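Local structure of putative alpha-L-fucosidase (Bacteroides thetaiotaomicron, 3EYP) at residues F49-L63 / V105-L118. The protein is probably an alpha-L-fucosidase of glycoside hydrolase family 29, expected to cleave terminal alpha-linked L-fucose from glycans. Residues are numbered along the deposited sequence; the frame is centred on the assembly and turned at random.
Sequences FNPTALDCRQWMQTL and VVREFVDACEEYGL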
# COMPACT_ATOMS: atom_id res chain seq x y z
N PHE A 49 -4.88 29.23 8.68
CA PHE A 49 -3.83 28.24 8.54
C PHE A 49 -2.57 28.80 9.14
O PHE A 49 -1.95 29.72 8.64
CB PHE A 49 -3.61 27.79 7.08
CG PHE A 49 -2.55 26.73 6.92
CD1 PHE A 49 -2.87 25.39 7.06
CD2 PHE A 49 -1.22 27.06 6.68
CE1 PHE A 49 -1.93 24.38 6.91
CE2 PHE A 49 -0.25 26.04 6.55
CZ PHE A 49 -0.62 24.70 6.64
N ASN A 50 -2.17 28.18 10.23
CA ASN A 50 -1.14 28.71 11.04
C ASN A 50 -0.46 27.72 11.99
O ASN A 50 -0.53 27.90 13.20
CB ASN A 50 -1.74 29.85 11.88
CG ASN A 50 -0.70 30.75 12.42
OD1 ASN A 50 0.40 30.85 11.88
ND2 ASN A 50 -1.03 31.42 13.51
N PRO A 51 0.25 26.73 11.44
CA PRO A 51 0.99 25.80 12.33
C PRO A 51 2.09 26.48 13.06
O PRO A 51 2.70 27.38 12.54
CB PRO A 51 1.54 24.77 11.38
CG PRO A 51 1.55 25.46 10.01
CD PRO A 51 0.37 26.36 10.02
N THR A 52 2.32 26.07 14.29
CA THR A 52 3.15 26.86 15.21
C THR A 52 4.52 26.30 15.46
O THR A 52 5.40 27.00 15.93
CB THR A 52 2.43 27.16 16.49
OG1 THR A 52 1.94 25.95 17.12
CG2 THR A 52 1.25 28.17 16.17
N ALA A 53 4.72 25.06 15.06
CA ALA A 53 6.00 24.43 15.27
C ALA A 53 6.27 23.35 14.22
O ALA A 53 6.76 22.28 14.55
CB ALA A 53 6.09 23.81 16.69
N LEU A 54 5.93 23.69 12.99
CA LEU A 54 5.93 22.73 11.87
C LEU A 54 7.34 22.23 11.60
O LEU A 54 8.32 22.99 11.53
CB LEU A 54 5.34 23.34 10.60
CG LEU A 54 5.49 22.51 9.32
CD1 LEU A 54 4.32 21.46 9.30
CD2 LEU A 54 5.50 23.30 8.01
N ASP A 55 7.44 20.92 11.49
CA ASP A 55 8.74 20.26 11.23
C ASP A 55 8.55 18.94 10.54
O ASP A 55 8.27 17.91 11.15
CB ASP A 55 9.52 20.02 12.52
CG ASP A 55 10.93 19.59 12.27
OD1 ASP A 55 11.33 19.36 11.11
OD2 ASP A 55 11.68 19.48 13.25
N CYS A 56 8.65 19.03 9.25
CA CYS A 56 8.53 17.82 8.36
C CYS A 56 9.63 16.79 8.63
O CYS A 56 9.52 15.61 8.27
CB CYS A 56 8.51 18.21 6.91
SG CYS A 56 6.98 19.11 6.43
N ARG A 57 10.70 17.24 9.29
CA ARG A 57 11.80 16.32 9.66
C ARG A 57 11.30 15.38 10.74
O ARG A 57 11.59 14.16 10.75
CB ARG A 57 13.07 17.09 10.11
CG ARG A 57 13.71 17.99 8.97
CD ARG A 57 14.93 18.76 9.49
NE ARG A 57 16.08 17.87 9.51
CZ ARG A 57 16.62 17.31 10.60
NH1 ARG A 57 17.65 16.50 10.45
NH2 ARG A 57 16.18 17.57 11.83
N GLN A 58 10.49 15.95 11.61
CA GLN A 58 9.87 15.19 12.71
C GLN A 58 9.00 14.07 12.11
O GLN A 58 8.96 12.94 12.60
CB GLN A 58 9.06 16.07 13.64
CG GLN A 58 8.54 15.33 14.86
CD GLN A 58 7.05 15.09 14.83
OE1 GLN A 58 6.40 15.38 13.85
NE2 GLN A 58 6.51 14.57 15.91
N TRP A 59 8.31 14.41 11.03
CA TRP A 59 7.42 13.46 10.35
C TRP A 59 8.29 12.36 9.81
O TRP A 59 7.90 11.22 9.90
CB TRP A 59 6.65 14.06 9.19
CG TRP A 59 5.84 15.29 9.45
CD1 TRP A 59 5.74 16.00 10.62
CD2 TRP A 59 5.09 16.00 8.49
NE1 TRP A 59 4.94 17.07 10.46
CE2 TRP A 59 4.51 17.11 9.16
CE3 TRP A 59 4.79 15.77 7.15
CZ2 TRP A 59 3.68 18.03 8.52
CZ3 TRP A 59 3.96 16.69 6.49
CH2 TRP A 59 3.39 17.81 7.19
N MET A 60 9.46 12.72 9.25
CA MET A 60 10.33 11.71 8.61
C MET A 60 10.93 10.79 9.67
O MET A 60 11.16 9.63 9.44
CB MET A 60 11.46 12.29 7.78
CG MET A 60 11.12 13.03 6.46
SD MET A 60 9.79 12.39 5.43
CE MET A 60 8.65 13.75 5.44
N GLN A 61 11.15 11.32 10.84
CA GLN A 61 11.73 10.47 11.95
C GLN A 61 10.72 9.42 12.39
O GLN A 61 11.04 8.26 12.66
CB GLN A 61 12.16 11.36 13.12
CG GLN A 61 13.36 12.21 12.80
CD GLN A 61 13.41 13.53 13.58
OE1 GLN A 61 12.85 13.64 14.67
NE2 GLN A 61 14.11 14.53 13.01
N THR A 62 9.47 9.82 12.36
CA THR A 62 8.37 8.87 12.60
C THR A 62 8.43 7.68 11.62
O THR A 62 8.35 6.51 11.99
CB THR A 62 6.99 9.58 12.60
OG1 THR A 62 6.90 10.42 13.77
CG2 THR A 62 5.80 8.56 12.64
N LEU A 63 8.59 8.02 10.36
CA LEU A 63 8.63 7.04 9.29
C LEU A 63 9.85 6.19 9.37
O LEU A 63 9.80 5.00 9.07
CB LEU A 63 8.56 7.67 7.91
CG LEU A 63 7.30 8.50 7.65
CD1 LEU A 63 7.20 8.85 6.19
CD2 LEU A 63 5.96 7.85 8.21
N VAL A 105 4.62 24.43 2.46
CA VAL A 105 4.63 23.17 3.17
C VAL A 105 5.08 22.02 2.23
O VAL A 105 5.86 21.16 2.65
CB VAL A 105 3.27 22.84 3.83
CG1 VAL A 105 3.41 21.58 4.60
CG2 VAL A 105 2.83 24.00 4.77
N VAL A 106 4.70 22.09 0.98
CA VAL A 106 5.12 21.08 -0.01
C VAL A 106 6.68 21.08 -0.11
O VAL A 106 7.31 20.05 -0.02
CB VAL A 106 4.45 21.18 -1.39
CG1 VAL A 106 4.92 20.06 -2.28
CG2 VAL A 106 2.87 21.02 -1.27
N ARG A 107 7.24 22.27 -0.18
CA ARG A 107 8.71 22.46 -0.16
C ARG A 107 9.34 21.77 1.04
O ARG A 107 10.21 20.95 0.90
CB ARG A 107 9.08 23.94 -0.13
CG ARG A 107 10.56 24.29 -0.41
CD ARG A 107 11.15 23.61 -1.65
NE ARG A 107 10.61 24.22 -2.87
CZ ARG A 107 10.62 23.66 -4.07
NH1 ARG A 107 11.18 22.49 -4.26
NH2 ARG A 107 10.09 24.30 -5.10
N GLU A 108 8.94 22.16 2.24
CA GLU A 108 9.42 21.55 3.50
C GLU A 108 9.35 20.02 3.48
O GLU A 108 10.27 19.30 3.88
CB GLU A 108 8.66 22.13 4.70
CG GLU A 108 8.84 23.68 4.75
CD GLU A 108 8.66 24.33 6.10
OE1 GLU A 108 8.77 23.66 7.15
OE2 GLU A 108 8.48 25.58 6.09
N PHE A 109 8.19 19.55 3.07
CA PHE A 109 7.92 18.12 2.91
C PHE A 109 8.92 17.41 2.01
O PHE A 109 9.60 16.47 2.44
CB PHE A 109 6.46 17.90 2.44
CG PHE A 109 6.14 16.46 2.11
CD1 PHE A 109 6.05 15.48 3.11
CD2 PHE A 109 5.93 16.09 0.81
CE1 PHE A 109 5.78 14.16 2.78
CE2 PHE A 109 5.67 14.80 0.49
CZ PHE A 109 5.59 13.83 1.50
N VAL A 110 8.98 17.82 0.75
CA VAL A 110 9.91 17.19 -0.20
C VAL A 110 11.37 17.40 0.19
O VAL A 110 12.20 16.54 -0.10
CB VAL A 110 9.76 17.58 -1.71
CG1 VAL A 110 8.37 17.24 -2.25
CG2 VAL A 110 10.11 19.01 -1.96
N ASP A 111 11.67 18.48 0.90
CA ASP A 111 13.07 18.68 1.33
C ASP A 111 13.41 17.65 2.41
O ASP A 111 14.44 16.99 2.36
CB ASP A 111 13.35 20.12 1.82
CG ASP A 111 13.50 21.11 0.67
OD1 ASP A 111 13.67 20.70 -0.50
OD2 ASP A 111 13.39 22.31 0.94
N ALA A 112 12.50 17.49 3.37
CA ALA A 112 12.66 16.50 4.44
C ALA A 112 12.73 15.07 3.84
O ALA A 112 13.51 14.22 4.29
CB ALA A 112 11.50 16.60 5.54
N CYS A 113 11.90 14.78 2.85
CA CYS A 113 11.96 13.42 2.25
C CYS A 113 13.34 13.17 1.70
O CYS A 113 13.93 12.10 1.89
CB CYS A 113 10.95 13.24 1.13
SG CYS A 113 9.21 13.05 1.70
N GLU A 114 13.81 14.15 0.94
CA GLU A 114 15.15 14.05 0.30
C GLU A 114 16.23 13.86 1.34
O GLU A 114 17.06 12.98 1.22
CB GLU A 114 15.48 15.22 -0.58
CG GLU A 114 16.78 15.00 -1.31
CD GLU A 114 16.98 15.95 -2.46
OE1 GLU A 114 17.96 15.72 -3.22
OE2 GLU A 114 16.14 16.90 -2.60
N GLU A 115 16.17 14.66 2.40
CA GLU A 115 17.14 14.60 3.46
C GLU A 115 17.15 13.22 4.06
O GLU A 115 18.19 12.68 4.43
CB GLU A 115 16.89 15.66 4.54
CG GLU A 115 17.85 15.55 5.69
CD GLU A 115 17.53 16.47 6.84
OE1 GLU A 115 16.59 17.28 6.74
OE2 GLU A 115 18.19 16.34 7.88
N TYR A 116 15.98 12.61 4.20
CA TYR A 116 15.93 11.35 4.93
C TYR A 116 15.97 10.17 4.00
O TYR A 116 15.83 9.02 4.42
CB TYR A 116 14.69 11.30 5.83
CG TYR A 116 14.89 12.04 7.16
CD1 TYR A 116 14.86 13.42 7.24
CD2 TYR A 116 15.12 11.34 8.34
CE1 TYR A 116 15.07 14.10 8.43
CE2 TYR A 116 15.32 12.00 9.53
CZ TYR A 116 15.28 13.38 9.56
OH TYR A 116 15.46 14.05 10.75
N GLY A 117 16.06 10.42 2.71
CA GLY A 117 16.07 9.30 1.78
C GLY A 117 14.79 8.54 1.51
O GLY A 117 14.80 7.36 1.13
N LEU A 118 13.70 9.26 1.67
CA LEU A 118 12.34 8.73 1.56
C LEU A 118 11.74 9.19 0.24
O LEU A 118 12.11 10.22 -0.29
CB LEU A 118 11.53 9.17 2.77
CG LEU A 118 12.10 8.68 4.11
CD1 LEU A 118 11.19 9.04 5.25
CD2 LEU A 118 12.35 7.19 4.07
O HOH W 1 8.56 24.98 9.39
O HOH W 2 9.83 21.46 8.06
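M60 lays its CB over one face of the Y116 ring, 3.7 Å from the ring centroid, a CH-pi contact. Its flexible side chain is a knob in a hole between F109, A112, C113 and Y116: CB and CG rest on Y116 and A112, and the chain folds back beyond CG to bring SD and CE against C113, with CE also on F109. M60 SD lies 3.6 Å from L118 CD1. A112 suits the closest crossing because its small CB lets C56 come within 3.7 Å, CB to CB. Helices 56-63 and 105-116 cross here at -43° as neighbours on the outside of the TIM barrel, with L63 and F109 reaching down to strand 70-76. At the solvent edge, R57 grips E115 side-on: NE donates to OE1 and NH1 to OE2 (2.6 Å), both nearly in the guanidinium plane, with guanidinium and carboxylate planes 25° apart. Y116 OH sits over a guanidinium face and accepts an almost straight bond (171°) from Q61 NE2. A leucine in place of Y116 would probably leave that amide without its partner and the methionine CB without a flat surface to rest on. At the other end, E108 OE1 accepts from two waters, one donating also to L54 O and the other accepting from C56 N, while OE2 pairs with K99.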